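Local atomic coordinates of cytosol aminopeptidase (Staphylococcus aureus subsp. aureus, PDB entry 3KZW), a protein that probably removes amino acids one at a time from the N-termini of peptides, as a metal-dependent leucine aminopeptidase. Residues A[281-295]-A[363-376]. Residues are numbered along the deposited sequence; the frame is centred on the assembly and turned at random.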
loop_
_atom_site.group_PDB
_atom_site.type_symbol
_atom_site.label_atom_id
_atom_site.label_comp_id
_atom_site.label_asym_id
_atom_site.label_seq_id
_atom_site.Cartn_x
_atom_site.Cartn_y
_atom_site.Cartn_z
ATOM N N VAL A 281 -23.922 -0.478 29.783
ATOM C CA VAL A 281 -23.366 0.648 29.033
ATOM C C VAL A 281 -23.241 0.298 27.551
ATOM O O VAL A 281 -22.754 -0.774 27.198
ATOM C CB VAL A 281 -21.993 1.076 29.607
ATOM C CG1 VAL A 281 -21.430 2.273 28.851
ATOM C CG2 VAL A 281 -22.113 1.394 31.090
ATOM N N GLY A 282 -23.683 1.205 26.686
ATOM C CA GLY A 282 -23.664 0.962 25.246
ATOM C C GLY A 282 -22.991 2.055 24.436
ATOM O O GLY A 282 -23.215 3.246 24.671
ATOM N N LYS A 283 -22.159 1.643 23.483
ATOM C CA LYS A 283 -21.518 2.568 22.558
ATOM C C LYS A 283 -22.507 2.963 21.462
ATOM O O LYS A 283 -22.930 2.123 20.661
ATOM C CB LYS A 283 -20.267 1.931 21.952
ATOM C CG LYS A 283 -19.562 2.780 20.906
ATOM C CD LYS A 283 -18.538 1.958 20.141
ATOM C CE LYS A 283 -18.119 2.663 18.865
ATOM N NZ LYS A 283 -17.109 1.895 18.089
ATOM N N GLY A 284 -22.869 4.241 21.435
ATOM C CA GLY A 284 -23.859 4.738 20.489
ATOM C C GLY A 284 -23.310 5.671 19.431
ATOM O O GLY A 284 -23.874 6.743 19.194
ATOM N N ILE A 285 -22.217 5.270 18.786
ATOM C CA ILE A 285 -21.672 6.056 17.682
ATOM C C ILE A 285 -22.524 5.815 16.437
ATOM O O ILE A 285 -22.419 4.768 15.788
ATOM C CB ILE A 285 -20.165 5.766 17.426
ATOM C CG1 ILE A 285 -19.324 6.055 18.682
ATOM C CG2 ILE A 285 -19.643 6.569 16.232
ATOM C CD1 ILE A 285 -19.310 7.514 19.144
ATOM N N THR A 286 -23.377 6.790 16.125
ATOM C CA THR A 286 -24.344 6.672 15.032
ATOM C C THR A 286 -23.663 6.578 13.667
ATOM O O THR A 286 -24.171 5.919 12.756
ATOM C CB THR A 286 -25.371 7.823 15.043
ATOM O OG1 THR A 286 -24.687 9.079 14.958
ATOM C CG2 THR A 286 -26.206 7.788 16.317
ATOM N N TYR A 287 -22.515 7.242 13.537
ATOM C CA TYR A 287 -21.642 7.066 12.379
ATOM C C TYR A 287 -20.186 7.345 12.717
ATOM O O TYR A 287 -19.871 8.332 13.384
ATOM C CB TYR A 287 -22.075 7.938 11.204
ATOM C CG TYR A 287 -21.449 7.501 9.900
ATOM C CD1 TYR A 287 -21.995 6.455 9.162
ATOM C CD2 TYR A 287 -20.298 8.117 9.418
ATOM C CE1 TYR A 287 -21.420 6.045 7.977
ATOM C CE2 TYR A 287 -19.716 7.715 8.229
ATOM C CZ TYR A 287 -20.282 6.679 7.513
ATOM O OH TYR A 287 -19.708 6.275 6.329
ATOM N N ASP A 288 -19.305 6.474 12.235
ATOM C CA ASP A 288 -17.874 6.594 12.476
ATOM C C ASP A 288 -17.120 6.724 11.153
ATOM O O ASP A 288 -16.986 5.750 10.405
ATOM C CB ASP A 288 -17.374 5.378 13.271
ATOM C CG ASP A 288 -15.921 5.511 13.720
ATOM O OD1 ASP A 288 -15.376 6.637 13.694
ATOM O OD2 ASP A 288 -15.325 4.478 14.111
ATOM N N SER A 289 -16.643 7.934 10.866
ATOM C CA SER A 289 -15.782 8.171 9.707
ATOM C C SER A 289 -14.315 7.957 10.067
ATOM O O SER A 289 -13.458 7.827 9.189
ATOM C CB SER A 289 -15.980 9.586 9.169
ATOM O OG SER A 289 -15.497 10.557 10.076
ATOM N N GLY A 290 -14.041 7.923 11.368
ATOM C CA GLY A 290 -12.688 7.770 11.877
ATOM C C GLY A 290 -12.102 9.090 12.330
ATOM O O GLY A 290 -11.055 9.121 12.977
ATOM N N GLY A 291 -12.785 10.184 11.998
ATOM C CA GLY A 291 -12.280 11.527 12.269
ATOM C C GLY A 291 -11.095 11.828 11.374
ATOM O O GLY A 291 -11.014 11.319 10.257
ATOM N N TYR A 292 -10.166 12.643 11.864
ATOM C CA TYR A 292 -8.962 12.973 11.100
ATOM C C TYR A 292 -8.073 11.758 10.840
ATOM O O TYR A 292 -7.305 11.743 9.879
ATOM C CB TYR A 292 -8.181 14.118 11.754
ATOM C CG TYR A 292 -8.641 15.485 11.297
ATOM C CD1 TYR A 292 -8.183 16.030 10.095
ATOM C CD2 TYR A 292 -9.541 16.231 12.056
ATOM C CE1 TYR A 292 -8.605 17.285 9.663
ATOM C CE2 TYR A 292 -9.967 17.489 11.632
ATOM C CZ TYR A 292 -9.495 18.008 10.435
ATOM O OH TYR A 292 -9.914 19.250 10.010
ATOM N N SER A 293 -8.188 10.740 11.690
ATOM C CA SER A 293 -7.621 9.426 11.399
ATOM C C SER A 293 -8.620 8.664 10.517
ATOM O O SER A 293 -9.202 7.649 10.924
ATOM C CB SER A 293 -7.324 8.670 12.692
ATOM O OG SER A 293 -6.516 9.445 13.558
ATOM N N ILE A 294 -8.799 9.181 9.304
ATOM C CA ILE A 294 -9.859 8.770 8.386
ATOM C C ILE A 294 -9.755 7.302 7.947
ATOM O O ILE A 294 -8.655 6.774 7.758
ATOM C CB ILE A 294 -9.930 9.741 7.160
ATOM C CG1 ILE A 294 -11.217 9.528 6.352
ATOM C CG2 ILE A 294 -8.662 9.645 6.292
ATOM C CD1 ILE A 294 -11.578 10.676 5.435
ATOM N N LYS A 295 -10.911 6.655 7.807
ATOM C CA LYS A 295 -10.998 5.281 7.319
ATOM C C LYS A 295 -10.810 5.217 5.803
ATOM O O LYS A 295 -10.981 6.218 5.103
ATOM C CB LYS A 295 -12.354 4.680 7.686
ATOM C CG LYS A 295 -12.526 4.343 9.150
ATOM C CD LYS A 295 -13.998 4.208 9.487
ATOM C CE LYS A 295 -14.236 3.148 10.553
ATOM N NZ LYS A 295 -13.744 3.543 11.893
ATOM N N ASN A 363 -5.201 8.692 18.244
ATOM C CA ASN A 363 -5.925 8.087 17.134
ATOM C C ASN A 363 -7.414 8.382 17.294
ATOM O O ASN A 363 -8.053 7.901 18.233
ATOM C CB ASN A 363 -5.656 6.577 17.101
ATOM C CG ASN A 363 -6.313 5.867 15.918
ATOM O OD1 ASN A 363 -7.018 6.469 15.108
ATOM N ND2 ASN A 363 -6.077 4.565 15.825
ATOM N N THR A 364 -7.958 9.182 16.380
ATOM C CA THR A 364 -9.364 9.591 16.452
ATOM C C THR A 364 -10.330 8.474 16.046
ATOM O O THR A 364 -11.537 8.578 16.274
ATOM C CB THR A 364 -9.649 10.863 15.613
ATOM O OG1 THR A 364 -9.323 10.619 14.240
ATOM C CG2 THR A 364 -8.838 12.051 16.129
ATOM N N ASP A 365 -9.796 7.409 15.452
ATOM C CA ASP A 365 -10.595 6.241 15.095
ATOM C C ASP A 365 -10.777 5.310 16.301
ATOM O O ASP A 365 -11.569 4.364 16.259
ATOM C CB ASP A 365 -9.969 5.498 13.909
ATOM C CG ASP A 365 -10.946 4.548 13.221
ATOM O OD1 ASP A 365 -12.161 4.589 13.530
ATOM O OD2 ASP A 365 -10.494 3.756 12.366
ATOM N N ALA A 366 -10.041 5.589 17.373
ATOM C CA ALA A 366 -10.255 4.932 18.656
ATOM C C ALA A 366 -11.232 5.762 19.494
ATOM O O ALA A 366 -10.951 6.107 20.646
ATOM C CB ALA A 366 -8.933 4.741 19.380
ATOM N N GLU A 367 -12.382 6.075 18.897
ATOM C CA GLU A 367 -13.377 6.963 19.502
ATOM C C GLU A 367 -14.287 6.240 20.500
ATOM O O GLU A 367 -14.803 6.855 21.437
ATOM C CB GLU A 367 -14.206 7.669 18.412
ATOM C CG GLU A 367 -15.401 6.884 17.840
ATOM C CD GLU A 367 -15.015 5.643 17.029
ATOM O OE1 GLU A 367 -13.951 5.634 16.370
ATOM O OE2 GLU A 367 -15.801 4.671 17.033
ATOM N N GLY A 368 -14.466 4.937 20.294
ATOM C CA GLY A 368 -15.383 4.137 21.098
ATOM C C GLY A 368 -15.000 4.086 22.561
ATOM O O GLY A 368 -15.834 4.319 23.434
ATOM N N ARG A 369 -13.731 3.788 22.825
ATOM C CA ARG A 369 -13.219 3.709 24.193
ATOM C C ARG A 369 -13.326 5.046 24.934
ATOM O O ARG A 369 -13.430 5.075 26.161
ATOM C CB ARG A 369 -11.775 3.190 24.204
ATOM C CG ARG A 369 -10.760 4.083 23.495
ATOM C CD ARG A 369 -9.490 3.325 23.154
ATOM N NE ARG A 369 -9.658 2.469 21.980
ATOM C CZ ARG A 369 -8.688 1.750 21.421
ATOM N NH1 ARG A 369 -7.458 1.769 21.920
ATOM N NH2 ARG A 369 -8.947 1.006 20.356
ATOM N N LEU A 370 -13.309 6.144 24.181
ATOM C CA LEU A 370 -13.424 7.483 24.754
ATOM C C LEU A 370 -14.831 7.761 25.275
ATOM O O LEU A 370 -14.991 8.208 26.411
ATOM C CB LEU A 370 -13.006 8.554 23.741
ATOM C CG LEU A 370 -11.538 8.585 23.297
ATOM C CD1 LEU A 370 -11.369 9.502 22.099
ATOM C CD2 LEU A 370 -10.603 9.004 24.431
ATOM N N VAL A 371 -15.843 7.489 24.453
ATOM C CA VAL A 371 -17.230 7.719 24.860
ATOM C C VAL A 371 -17.685 6.731 25.936
ATOM O O VAL A 371 -18.497 7.078 26.795
ATOM C CB VAL A 371 -18.225 7.745 23.661
ATOM C CG1 VAL A 371 -17.834 8.827 22.662
ATOM C CG2 VAL A 371 -18.336 6.384 22.977
ATOM N N LEU A 372 -17.150 5.510 25.890
ATOM C CA LEU A 372 -17.440 4.495 26.897
ATOM C C LEU A 372 -16.860 4.890 28.246
ATOM O O LEU A 372 -17.484 4.667 29.282
ATOM C CB LEU A 372 -16.895 3.127 26.475
ATOM C CG LEU A 372 -17.644 2.344 25.393
ATOM C CD1 LEU A 372 -16.762 1.237 24.846
ATOM C CD2 LEU A 372 -18.966 1.777 25.911
ATOM N N ALA A 373 -15.668 5.484 28.223
ATOM C CA ALA A 373 -14.989 5.932 29.436
ATOM C C ALA A 373 -15.848 6.898 30.256
ATOM O O ALA A 373 -15.987 6.731 31.470
ATOM C CB ALA A 373 -13.657 6.568 29.086
ATOM N N ASP A 374 -16.421 7.897 29.583
ATOM C CA ASP A 374 -17.303 8.867 30.230
ATOM C C ASP A 374 -18.598 8.214 30.701
ATOM O O ASP A 374 -19.107 8.534 31.777
ATOM C CB ASP A 374 -17.608 10.041 29.290
ATOM C CG ASP A 374 -16.559 11.152 29.363
ATOM O OD1 ASP A 374 -15.607 11.056 30.169
ATOM O OD2 ASP A 374 -16.695 12.138 28.610
ATOM N N ALA A 375 -19.116 7.289 29.897
ATOM C CA ALA A 375 -20.358 6.594 30.212
ATOM C C ALA A 375 -20.196 5.621 31.383
ATOM O O ALA A 375 -21.077 5.526 32.241
ATOM C CB ALA A 375 -20.890 5.877 28.980
ATOM N N VAL A 376 -19.070 4.908 31.415
ATOM C CA VAL A 376 -18.777 3.953 32.487
ATOM C C VAL A 376 -18.615 4.673 33.826
ATOM O O VAL A 376 -19.169 4.237 34.841
ATOM C CB VAL A 376 -17.536 3.066 32.167
ATOM C CG1 VAL A 376 -17.012 2.371 33.415
ATOM C CG2 VAL A 376 -17.879 2.034 31.104
#
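The carboxylates of Asp288 and Glu367 meet from opposite directions with their planes 58° apart, OD2 of Asp288 lying 2.9 Å from OE1 of Glu367. Lys295 NZ sits above the Asp288 carboxylate, 71° out of its plane and 2.9 Å from OD2, while Asn338 donates to OD1. The same ammonium bridges across to OD1 of Asp365, joining Asp288, Lys295 and Asp365 in one salt-bridge network; a bent lysine chain can reach both acids. On the other side of the cluster Lys283, extended from CG onward, weakly bridges NZ to OE2 of Glu367 at 3.2 Å, and its NZ also pairs with Asp306 and the carbonyl of Thr392. Asp365 and Glu367, from the NTDAEGRL signature, cluster with Asp288, consistent with the two-metal centre of leucine aminopeptidases.

Next to it, Thr364 OG1 both gives and accepts, as a small hydroxyl can: it donates to Gly290 O at 2.6 Å, in the carbonyl plane, and receives Ser293 N at 2.8 Å. OG1 stands between the backbone N and the carbonyl carbon (chi1 60°), which turns it toward the type II' turn of residues 290-293, where glycines suit the positive phi values. Ser293 OG in turn accepts a hydrogen bond from Thr364 N.

Farther along, branched and short apolar side chains pack strand against helix: Val281 CG1 lies 3.6 Å from Ala375 CB, and Ile285 CD1 touches Val371. The axes of 281-285 and 368-376 pass 8.4 Å apart, running in broadly opposed directions. Helix 368-380 lies against the catalytic domain's central sheet, where strands 328-338 and 386-391 flank strand 278-285.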